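Local coordinates for protein 2-methyl-3-hydroxypyridine-5-carboxylic acid oxygenase (Mesorhizobium loti, PDB 3ALJ) that probably catalyses the FAD-dependent, oxygen-consuming ring opening of 2-methyl-3-hydroxypyridine-5-carboxylic acid, a step in the breakdown of vitamin B6, at residues G178-I183 and V238-E243; I212-C217 and P250-C255. All coordinates share one frame; numbering follows the deposited sequence.

How the contacts relate
Contacts 1 and 2 lie on one seven-stranded mixed sheet. Contact 1 sets a strand against the loop leading into helix 242-248, and contact 2 against the turn leading into helix 253-260. Their centres are 12 Å apart and their nearest atoms about 4 Å apart, without touching. Strand 221-228 runs between strands 170-185 and 211-216, which carry the two sheet-side segments. Both strand segments come before both of their partners, so the contacts interleave along the chain. Segment 178-183 reaches the FAD with Leu179 and Arg181, while Ile180 and Leu182 make the contact with 238-243. In contact 2 the side chain of Ile212 stays about 13 Å from the FAD.

Contact 1 (G178-I183 and V238-E243); sequences GLIRLI and VPIDLE. With FAD (flavin-adenine dinucleotide), chain B.
Ile180 meets Val238 and Ile240 through methyl and methylene groups alone. Its CG1 lies beside the backbone N, anti to the carbonyl carbon (chi1 -59°), and its CG2 is anti to the backbone N. Both branches thereby face the 238-243 segment. Ile180 CG1 is 3.8 Å from Val238 CG1, and the two side chains lie alongside each other, pointing opposite ways. Ile240 presents CG2, which is 4.2 Å from Ile180 CD1. The same Ile240 CG2 lies 4.2 Å from Leu182 CD1, so one methyl touches two residues of the strand.

Leu179 and Arg181, which alternate with these residues, touch the flavin. Leu179 CD2 is 3.2 Å from FAD C7M. The Arg181 chain bends at chi3 (-75°), and its guanidinium lies with one face over that methyl, C7M being 3.6 Å from the plane. Arg181 NH1 is 3.3 Å from FAD C7. Arg181 NH2 also forms a salt bridge with Asp268. With an alanine here, Asp268 would probably lose this charged mate, and the flavin methyl its guanidinium cover.

Strand 170-185 belongs to a mixed sheet of the alpha/beta fold: one face meets the dimethyl end of the flavin, the other the loop before helix 242-248. It is hydrogen-bonded to strand 221-228 through Ile180 and Leu182, and to strand 267-275 through Leu179. Helix 253-260 adds Ala259, which touches both Leu182 and Ile240.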
ATOM      1  N   GLY A 178       2.506  16.322   3.156  1.00 15.54           N
ATOM      2  CA  GLY A 178       1.979  15.264   2.261  1.00 14.24           C
ATOM      3  C   GLY A 178       2.473  15.503   0.827  1.00 14.55           C
ATOM      4  O   GLY A 178       3.594  15.998   0.610  1.00 14.01           O
ATOM      5  N   LEU A 179       1.704  15.034  -0.131  1.00 13.26           N
ATOM      6  CA  LEU A 179       2.181  15.076  -1.490  1.00 12.68           C
ATOM      7  C   LEU A 179       1.034  14.859  -2.386  1.00 13.66           C
ATOM      8  O   LEU A 179      -0.137  14.597  -1.971  1.00 15.48           O
ATOM      9  CB  LEU A 179       3.129  13.871  -1.665  1.00 12.83           C
ATOM     10  CG  LEU A 179       2.531  12.445  -1.783  1.00 14.55           C
ATOM     11  CD1 LEU A 179       3.684  11.551  -2.335  1.00 16.08           C
ATOM     12  CD2 LEU A 179       1.827  11.927  -0.592  1.00 17.12           C
ATOM     13  N   ILE A 180       1.340  15.048  -3.632  1.00 11.90           N
ATOM     14  CA  ILE A 180       0.317  15.052  -4.714  1.00 10.22           C
ATOM     15  C   ILE A 180       0.673  13.902  -5.614  1.00 10.83           C
ATOM     16  O   ILE A 180       1.728  13.929  -6.293  1.00 11.46           O
ATOM     17  CB  ILE A 180       0.352  16.392  -5.484  1.00  9.38           C
ATOM     18  CG1 ILE A 180       0.086  17.526  -4.519  1.00 10.51           C
ATOM     19  CG2 ILE A 180      -0.740  16.290  -6.587  1.00 13.27           C
ATOM     20  CD1 ILE A 180       0.587  18.934  -5.117  1.00 13.23           C
ATOM     21  N   ARG A 181      -0.171  12.832  -5.696  1.00 10.58           N
ATOM     22  CA  ARG A 181       0.114  11.654  -6.524  1.00 10.46           C
ATOM     23  C   ARG A 181      -0.858  11.641  -7.712  1.00 11.94           C
ATOM     24  O   ARG A 181      -2.066  11.810  -7.537  1.00 12.91           O
ATOM     25  CB  ARG A 181      -0.098  10.418  -5.647  1.00 11.03           C
ATOM     26  CG  ARG A 181       0.918  10.190  -4.530  1.00 11.31           C
ATOM     27  CD  ARG A 181       0.546   9.012  -3.714  1.00 11.44           C
ATOM     28  NE  ARG A 181      -0.577   9.367  -2.850  1.00 13.29           N
ATOM     29  CZ  ARG A 181      -1.223   8.480  -2.116  1.00 15.44           C
ATOM     30  NH1 ARG A 181      -0.837   7.222  -2.056  1.00 12.88           N
ATOM     31  NH2 ARG A 181      -2.240   8.920  -1.363  1.00 15.13           N
ATOM     32  N   LEU A 182      -0.286  11.462  -8.898  1.00  9.57           N
ATOM     33  CA  LEU A 182      -1.096  11.566 -10.109  1.00 10.38           C
ATOM     34  C   LEU A 182      -0.597  10.552 -11.137  1.00 11.94           C
ATOM     35  O   LEU A 182       0.555  10.097 -11.134  1.00 10.59           O
ATOM     36  CB  LEU A 182      -0.905  12.943 -10.793  1.00 13.02           C
ATOM     37  CG  LEU A 182      -0.990  14.137  -9.887  1.00 17.43           C
ATOM     38  CD1 LEU A 182      -0.569  15.463 -10.455  1.00 15.73           C
ATOM     39  CD2 LEU A 182      -2.432  14.329  -9.511  1.00 20.54           C
ATOM     40  N   ILE A 183      -1.538  10.165 -12.044  1.00 10.38           N
ATOM     41  CA  ILE A 183      -1.247   9.454 -13.273  1.00 10.59           C
ATOM     42  C   ILE A 183      -1.383  10.382 -14.422  1.00 13.14           C
ATOM     43  O   ILE A 183      -2.467  11.033 -14.599  1.00 15.55           O
ATOM     44  CB  ILE A 183      -2.124   8.192 -13.440  1.00  9.72           C
ATOM     45  CG1 ILE A 183      -2.122   7.229 -12.230  1.00 12.33           C
ATOM     46  CG2 ILE A 183      -1.775   7.468 -14.732  1.00 11.16           C
ATOM     47  CD1 ILE A 183      -0.665   6.682 -11.853  1.00 11.17           C
ATOM     48  N   VAL A 238      -3.115  22.430  -5.141  1.00 15.29           N
ATOM     49  CA  VAL A 238      -3.804  21.620  -6.121  1.00 17.29           C
ATOM     50  C   VAL A 238      -4.969  22.443  -6.708  1.00 17.02           C
ATOM     51  O   VAL A 238      -5.584  23.178  -5.954  1.00 19.46           O
ATOM     52  CB  VAL A 238      -4.403  20.288  -5.539  1.00 16.64           C
ATOM     53  CG1 VAL A 238      -3.214  19.296  -5.239  1.00 17.49           C
ATOM     54  CG2 VAL A 238      -5.310  20.587  -4.260  1.00 20.16           C
ATOM     55  N   PRO A 239      -5.227  22.322  -8.016  1.00 17.30           N
ATOM     56  CA  PRO A 239      -4.473  21.634  -9.047  1.00 17.66           C
ATOM     57  C   PRO A 239      -3.051  22.237  -9.052  1.00 15.54           C
ATOM     58  O   PRO A 239      -2.824  23.287  -8.486  1.00 14.22           O
ATOM     59  CB  PRO A 239      -5.253  21.934 -10.340  1.00 18.54           C
ATOM     60  CG  PRO A 239      -6.541  22.590  -9.922  1.00 23.29           C
ATOM     61  CD  PRO A 239      -6.384  23.134  -8.538  1.00 18.88           C
ATOM     62  N   ILE A 240      -2.093  21.502  -9.641  1.00 13.77           N
ATOM     63  CA  ILE A 240      -0.672  21.864  -9.369  1.00 15.33           C
ATOM     64  C   ILE A 240      -0.329  23.274  -9.916  1.00 13.51           C
ATOM     65  O   ILE A 240      -0.895  23.659 -10.950  1.00 16.09           O
ATOM     66  CB  ILE A 240       0.351  20.790  -9.892  1.00 13.84           C
ATOM     67  CG1 ILE A 240       0.321  20.630 -11.423  1.00 16.83           C
ATOM     68  CG2 ILE A 240       0.096  19.432  -9.215  1.00 13.90           C
ATOM     69  CD1 ILE A 240       1.656  20.137 -12.018  1.00 13.92           C
ATOM     70  N   ASP A 241       0.570  23.965  -9.240  1.00 14.55           N
ATOM     71  CA  ASP A 241       1.109  25.258  -9.715  1.00 14.74           C
ATOM     72  C   ASP A 241       2.178  24.875 -10.747  1.00 15.32           C
ATOM     73  O   ASP A 241       3.263  24.428 -10.375  1.00 15.20           O
ATOM     74  CB  ASP A 241       1.686  25.942  -8.510  1.00 13.55           C
ATOM     75  CG  ASP A 241       2.210  27.349  -8.796  1.00 16.98           C
ATOM     76  OD1 ASP A 241       2.937  27.464  -9.786  1.00 16.49           O
ATOM     77  OD2 ASP A 241       1.997  28.243  -7.950  1.00 21.44           O
ATOM     78  N   LEU A 242       1.834  24.873 -12.027  1.00 15.62           N
ATOM     79  CA  LEU A 242       2.678  24.330 -13.057  1.00 15.04           C
ATOM     80  C   LEU A 242       4.015  25.013 -13.022  1.00 16.37           C
ATOM     81  O   LEU A 242       5.033  24.292 -13.121  1.00 15.47           O
ATOM     82  CB  LEU A 242       2.013  24.617 -14.413  1.00 14.51           C
ATOM     83  CG  LEU A 242       2.832  24.118 -15.580  1.00 16.32           C
ATOM     84  CD1 LEU A 242       3.029  22.526 -15.568  1.00 16.82           C
ATOM     85  CD2 LEU A 242       2.096  24.452 -16.870  1.00 18.72           C
ATOM     86  N   GLU A 243       4.071  26.352 -12.887  1.00 14.95           N
ATOM     87  CA  GLU A 243       5.380  27.002 -12.947  1.00 17.28           C
ATOM     88  C   GLU A 243       6.360  26.599 -11.880  1.00 14.77           C
ATOM     89  O   GLU A 243       7.578  26.472 -12.167  1.00 16.37           O
ATOM     90  CB  GLU A 243       5.201  28.544 -12.966  1.00 16.96           C
ATOM     91  CG  GLU A 243       6.535  29.371 -13.077  1.00 24.14           C
ATOM     92  CD  GLU A 243       6.348  30.864 -12.778  1.00 35.32           C
ATOM     93  OE1 GLU A 243       5.596  31.292 -11.844  1.00 37.43           O
ATOM     94  OE2 GLU A 243       7.013  31.646 -13.495  1.00 40.13           O
TER
HETATM   95  PA  FAD B 380      -7.238   0.926   2.583  1.00 10.38           P
HETATM   96  O1A FAD B 380      -6.494   0.771   1.294  1.00 15.26           O
HETATM   97  O2A FAD B 380      -7.381   2.211   3.162  1.00 12.17           O
HETATM   98  O5B FAD B 380      -8.667   0.281   2.335  1.00  9.44           O
HETATM   99  C5B FAD B 380      -9.690   0.285   3.385  1.00  8.28           C
HETATM  100  C4B FAD B 380     -10.963   0.108   2.583  1.00  8.40           C
HETATM  101  O4B FAD B 380     -11.967   0.021   3.652  1.00 10.53           O
HETATM  102  C3B FAD B 380     -11.371   1.275   1.763  1.00  9.09           C
HETATM  103  O3B FAD B 380     -11.839   0.862   0.463  1.00 10.15           O
HETATM  104  C2B FAD B 380     -12.454   1.992   2.649  1.00  8.38           C
HETATM  105  O2B FAD B 380     -13.437   2.707   1.880  1.00 10.44           O
HETATM  106  C1B FAD B 380     -13.152   0.852   3.315  1.00 10.97           C
HETATM  107  N9A FAD B 380     -13.660   1.149   4.616  1.00  7.95           N
HETATM  108  C8A FAD B 380     -13.221   2.062   5.548  1.00  9.44           C
HETATM  109  N7A FAD B 380     -13.925   1.979   6.687  1.00  8.88           N
HETATM  110  C5A FAD B 380     -14.863   0.980   6.480  1.00  7.74           C
HETATM  111  C6A FAD B 380     -15.801   0.385   7.321  1.00  8.54           C
HETATM  112  N6A FAD B 380     -15.983   0.844   8.605  1.00 11.67           N
HETATM  113  N1A FAD B 380     -16.528  -0.605   6.799  1.00  8.90           N
HETATM  114  C2A FAD B 380     -16.394  -1.028   5.537  1.00 10.88           C
HETATM  115  N3A FAD B 380     -15.470  -0.520   4.671  1.00  8.54           N
HETATM  116  C4A FAD B 380     -14.696   0.471   5.194  1.00  7.54           C
HETATM  117  N1  FAD B 380       2.102   0.900   0.045  1.00  8.22           N
HETATM  118  C2  FAD B 380       2.813   0.114  -0.742  1.00  7.88           C
HETATM  119  O2  FAD B 380       2.878  -1.117  -0.595  1.00  8.74           O
HETATM  120  N3  FAD B 380       3.552   0.666  -1.789  1.00  7.26           N
HETATM  121  C4  FAD B 380       3.529   2.035  -2.059  1.00  7.47           C
HETATM  122  O4  FAD B 380       4.101   2.468  -3.128  1.00  7.57           O
HETATM  123  C4X FAD B 380       2.790   2.832  -1.203  1.00  8.26           C
HETATM  124  N5  FAD B 380       2.825   4.260  -1.363  1.00  8.98           N
HETATM  125  C5X FAD B 380       2.138   5.053  -0.461  1.00  7.90           C
HETATM  126  C6  FAD B 380       2.235   6.454  -0.523  1.00  8.79           C
HETATM  127  C7  FAD B 380       1.505   7.243   0.328  1.00  9.72           C
HETATM  128  C7M FAD B 380       1.624   8.790   0.219  1.00 12.08           C
HETATM  129  C8  FAD B 380       0.718   6.675   1.308  1.00  9.53           C
HETATM  130  C8M FAD B 380      -0.090   7.529   2.312  1.00 10.79           C
HETATM  131  C9  FAD B 380       0.616   5.279   1.387  1.00  9.82           C
HETATM  132  C9A FAD B 380       1.369   4.445   0.523  1.00  8.56           C
HETATM  133  N10 FAD B 380       1.316   2.985   0.611  1.00  7.47           N
HETATM  134  C10 FAD B 380       2.057   2.226  -0.213  1.00  6.57           C
HETATM  135  C1' FAD B 380       0.473   2.344   1.729  1.00  7.84           C
HETATM  136  C2' FAD B 380      -0.850   1.870   1.144  1.00  6.49           C
HETATM  137  O2' FAD B 380      -1.519   2.986   0.519  1.00  8.06           O
HETATM  138  C3' FAD B 380      -1.771   1.402   2.286  1.00  7.89           C
HETATM  139  O3' FAD B 380      -0.908   0.782   3.312  1.00  7.45           O
HETATM  140  C4' FAD B 380      -2.744   0.367   1.898  1.00  7.60           C
HETATM  141  O4' FAD B 380      -3.634   0.972   0.918  1.00 11.17           O
HETATM  142  C5' FAD B 380      -3.598  -0.059   3.048  1.00  8.62           C
HETATM  143  O5' FAD B 380      -4.527  -1.035   2.588  1.00  7.55           O
HETATM  144  P   FAD B 380      -5.735  -1.377   3.548  1.00  8.20           P
HETATM  145  O1P FAD B 380      -6.551  -2.346   2.803  1.00  8.91           O
HETATM  146  O2P FAD B 380      -5.279  -1.715   4.933  1.00  9.09           O
HETATM  147  O3P FAD B 380      -6.528   0.022   3.717  1.00  8.10           O

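Contact 2 (I212-C217 and P250-C255); sequences ILYSPC and PFLEPC
Leu252 places its two methyls against two residues of a strand, CD1 on Ile212 and CD2 on Tyr214. This is helix-on-sheet packing in an alpha/beta fold: strand 211-216 belongs to a seven-stranded mixed sheet, and Leu252 is the N-cap residue of helix 253-260. Ile212 and Tyr214 are two positions apart on the strand, so both point toward the helix start, while Leu213 between them points away.

Ile212 and Leu252 meet end to end, methyl on methyl. Leu252 CD1 is 4.0 Å from Ile212 CG2, and it is as near to Ile212 CD1. One methyl of the leucine thus meets the ends of both isoleucine branches. Leu252 CG stands beside the backbone N (chi1 -67°), which sends both methyls to the strand.

Tyr214 and Leu252 cross at a slant. The leucine methyl comes to the CD2 and CE2 side of the ring, and Tyr214 CE2 is 3.8 Å from Leu252 CD2. The ring is swung out with CG anti to the backbone N (chi1 169°). Only ring carbons of Tyr214 meet the leucine. Its OH is hydrogen-bonded to Trp196 O, a bond that should limit how far the ring can shift along the leucine.

No hydrogen bond joins the two segments; the contact is apolar, and its three touching residues are buried. Met202 of strand 199-203 also touches Leu252, and Leu191 of helix 188-191 touches Tyr214. Phe251, next to Leu252, makes an edge-to-face pair with Trp85 instead. Where the chain turns into the helix, Glu253 N donates a hydrogen bond of 3.1 Å to Pro250 O.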
ATOM      1  N   ILE A 212      10.260  15.167  -6.817  1.00  7.81           N
ATOM      2  CA  ILE A 212       9.304  14.346  -7.621  1.00  7.22           C
ATOM      3  C   ILE A 212       9.846  12.903  -7.610  1.00  8.15           C
ATOM      4  O   ILE A 212      11.002  12.651  -7.998  1.00  8.20           O
ATOM      5  CB  ILE A 212       9.193  14.797  -9.091  1.00  9.33           C
ATOM      6  CG1 ILE A 212       8.521  16.177  -9.050  1.00  8.49           C
ATOM      7  CG2 ILE A 212       8.409  13.792  -9.955  1.00 10.72           C
ATOM      8  CD1 ILE A 212       8.137  16.786 -10.512  1.00 11.30           C
ATOM      9  N   LEU A 213       8.983  11.924  -7.245  1.00  7.76           N
ATOM     10  CA  LEU A 213       9.293  10.503  -7.528  1.00  7.30           C
ATOM     11  C   LEU A 213       8.596  10.221  -8.861  1.00  8.55           C
ATOM     12  O   LEU A 213       7.363  10.306  -9.018  1.00  9.04           O
ATOM     13  CB  LEU A 213       8.716   9.639  -6.396  1.00  8.28           C
ATOM     14  CG  LEU A 213       8.981   8.147  -6.667  1.00  8.06           C
ATOM     15  CD1 LEU A 213      10.507   7.897  -6.547  1.00 10.11           C
ATOM     16  CD2 LEU A 213       8.283   7.235  -5.603  1.00  9.80           C
ATOM     17  N   TYR A 214       9.427   9.833  -9.820  1.00  8.81           N
ATOM     18  CA  TYR A 214       9.022   9.541 -11.223  1.00  8.26           C
ATOM     19  C   TYR A 214       8.967   8.017 -11.378  1.00  7.28           C
ATOM     20  O   TYR A 214       9.962   7.328 -11.197  1.00  8.51           O
ATOM     21  CB  TYR A 214      10.108  10.217 -12.149  1.00  8.10           C
ATOM     22  CG  TYR A 214      10.061   9.844 -13.605  1.00  7.67           C
ATOM     23  CD1 TYR A 214      10.621   8.641 -14.079  1.00  8.76           C
ATOM     24  CD2 TYR A 214       9.367  10.645 -14.461  1.00  9.21           C
ATOM     25  CE1 TYR A 214      10.571   8.326 -15.479  1.00  8.35           C
ATOM     26  CE2 TYR A 214       9.292  10.374 -15.859  1.00  9.23           C
ATOM     27  CZ  TYR A 214       9.897   9.234 -16.266  1.00  9.68           C
ATOM     28  OH  TYR A 214       9.795   8.810 -17.621  1.00 12.31           O
ATOM     29  N   SER A 215       7.741   7.513 -11.707  1.00  9.19           N
ATOM     30  CA  SER A 215       7.467   6.080 -11.533  1.00  8.87           C
ATOM     31  C   SER A 215       6.666   5.504 -12.716  1.00  9.16           C
ATOM     32  O   SER A 215       5.418   5.519 -12.741  1.00  9.75           O
ATOM     33  CB  SER A 215       6.638   5.853 -10.268  1.00  7.93           C
ATOM     34  OG  SER A 215       7.384   6.397  -9.149  1.00  8.22           O
ATOM     35  N   PRO A 216       7.355   5.052 -13.775  1.00  7.60           N
ATOM     36  CA  PRO A 216       6.547   4.499 -14.926  1.00  8.38           C
ATOM     37  C   PRO A 216       5.794   3.265 -14.551  1.00  7.74           C
ATOM     38  O   PRO A 216       6.379   2.277 -14.007  1.00 11.09           O
ATOM     39  CB  PRO A 216       7.610   4.235 -16.057  1.00  9.43           C
ATOM     40  CG  PRO A 216       8.786   5.188 -15.619  1.00 10.47           C
ATOM     41  CD  PRO A 216       8.796   5.121 -14.060  1.00 10.07           C
ATOM     42  N   CYS A 217       4.536   3.195 -15.007  1.00  9.29           N
ATOM     43  CA  CYS A 217       3.677   2.050 -14.674  1.00  8.27           C
ATOM     44  C   CYS A 217       3.628   1.058 -15.829  1.00  9.63           C
ATOM     45  O   CYS A 217       3.333  -0.103 -15.563  1.00 12.05           O
ATOM     46  CB  CYS A 217       2.223   2.561 -14.376  1.00  9.28           C
ATOM     47  SG  CYS A 217       2.104   3.502 -12.822  1.00 10.36           S
ATOM     48  N   PRO A 250      12.580  20.940 -15.037  1.00 12.84           N
ATOM     49  CA  PRO A 250      12.191  21.370 -16.398  1.00 13.06           C
ATOM     50  C   PRO A 250      12.199  20.278 -17.400  1.00 13.28           C
ATOM     51  O   PRO A 250      11.453  20.294 -18.367  1.00 15.47           O
ATOM     52  CB  PRO A 250      13.251  22.487 -16.686  1.00 13.06           C
ATOM     53  CG  PRO A 250      14.450  22.070 -15.846  1.00 13.58           C
ATOM     54  CD  PRO A 250      13.753  21.679 -14.475  1.00 11.35           C
ATOM     55  N   PHE A 251      12.985  19.228 -17.171  1.00 11.25           N
ATOM     56  CA  PHE A 251      13.084  18.067 -18.012  1.00 11.36           C
ATOM     57  C   PHE A 251      11.782  17.197 -18.015  1.00 10.95           C
ATOM     58  O   PHE A 251      11.629  16.272 -18.855  1.00 14.53           O
ATOM     59  CB  PHE A 251      14.301  17.251 -17.617  1.00 11.21           C
ATOM     60  CG  PHE A 251      14.459  17.195 -16.146  1.00 12.55           C
ATOM     61  CD1 PHE A 251      15.359  18.067 -15.525  1.00 11.81           C
ATOM     62  CD2 PHE A 251      13.677  16.342 -15.352  1.00  9.92           C
ATOM     63  CE1 PHE A 251      15.439  18.145 -14.105  1.00 13.77           C
ATOM     64  CE2 PHE A 251      13.762  16.398 -13.956  1.00 13.41           C
ATOM     65  CZ  PHE A 251      14.604  17.274 -13.315  1.00 13.23           C
ATOM     66  N   LEU A 252      10.895  17.472 -17.027  1.00 11.48           N
ATOM     67  CA  LEU A 252       9.556  16.797 -17.049  1.00 10.34           C
ATOM     68  C   LEU A 252       8.417  17.692 -17.516  1.00 12.62           C
ATOM     69  O   LEU A 252       7.263  17.301 -17.386  1.00 11.73           O
ATOM     70  CB  LEU A 252       9.234  16.300 -15.560  1.00 11.77           C
ATOM     71  CG  LEU A 252      10.137  15.189 -15.019  1.00 12.42           C
ATOM     72  CD1 LEU A 252       9.553  14.698 -13.659  1.00 13.08           C
ATOM     73  CD2 LEU A 252      10.055  14.064 -16.006  1.00 11.88           C
ATOM     74  N   GLU A 253       8.723  18.865 -18.090  1.00 13.23           N
ATOM     75  CA  GLU A 253       7.648  19.756 -18.496  1.00 14.23           C
ATOM     76  C   GLU A 253       6.545  19.093 -19.330  1.00 12.81           C
ATOM     77  O   GLU A 253       5.375  19.343 -19.018  1.00 13.85           O
ATOM     78  CB  GLU A 253       8.216  20.972 -19.247  1.00 14.92           C
ATOM     79  CG  GLU A 253       7.102  21.913 -19.769  1.00 14.61           C
ATOM     80  CD  GLU A 253       7.764  23.168 -20.389  1.00 20.57           C
ATOM     81  OE1 GLU A 253       8.937  23.080 -20.837  1.00 20.31           O
ATOM     82  OE2 GLU A 253       7.142  24.253 -20.308  1.00 22.41           O
ATOM     83  N   PRO A 254       6.806  18.229 -20.312  1.00 13.07           N
ATOM     84  CA  PRO A 254       5.652  17.628 -21.090  1.00 13.47           C
ATOM     85  C   PRO A 254       4.638  16.887 -20.168  1.00 12.60           C
ATOM     86  O   PRO A 254       3.411  17.121 -20.225  1.00 14.39           O
ATOM     87  CB  PRO A 254       6.333  16.695 -22.071  1.00 14.40           C
ATOM     88  CG  PRO A 254       7.778  17.301 -22.210  1.00 15.80           C
ATOM     89  CD  PRO A 254       8.120  17.830 -20.825  1.00 15.53           C
ATOM     90  N   CYS A 255       5.190  16.136 -19.185  1.00 11.77           N
ATOM     91  CA  CYS A 255       4.327  15.447 -18.195  1.00 11.46           C
ATOM     92  C   CYS A 255       3.714  16.371 -17.201  1.00 10.66           C
ATOM     93  O   CYS A 255       2.526  16.081 -16.840  1.00 13.47           O
ATOM     94  CB  CYS A 255       5.231  14.430 -17.462  1.00 12.93           C
ATOM     95  SG  CYS A 255       5.967  13.161 -18.556  1.00 14.53           S
TER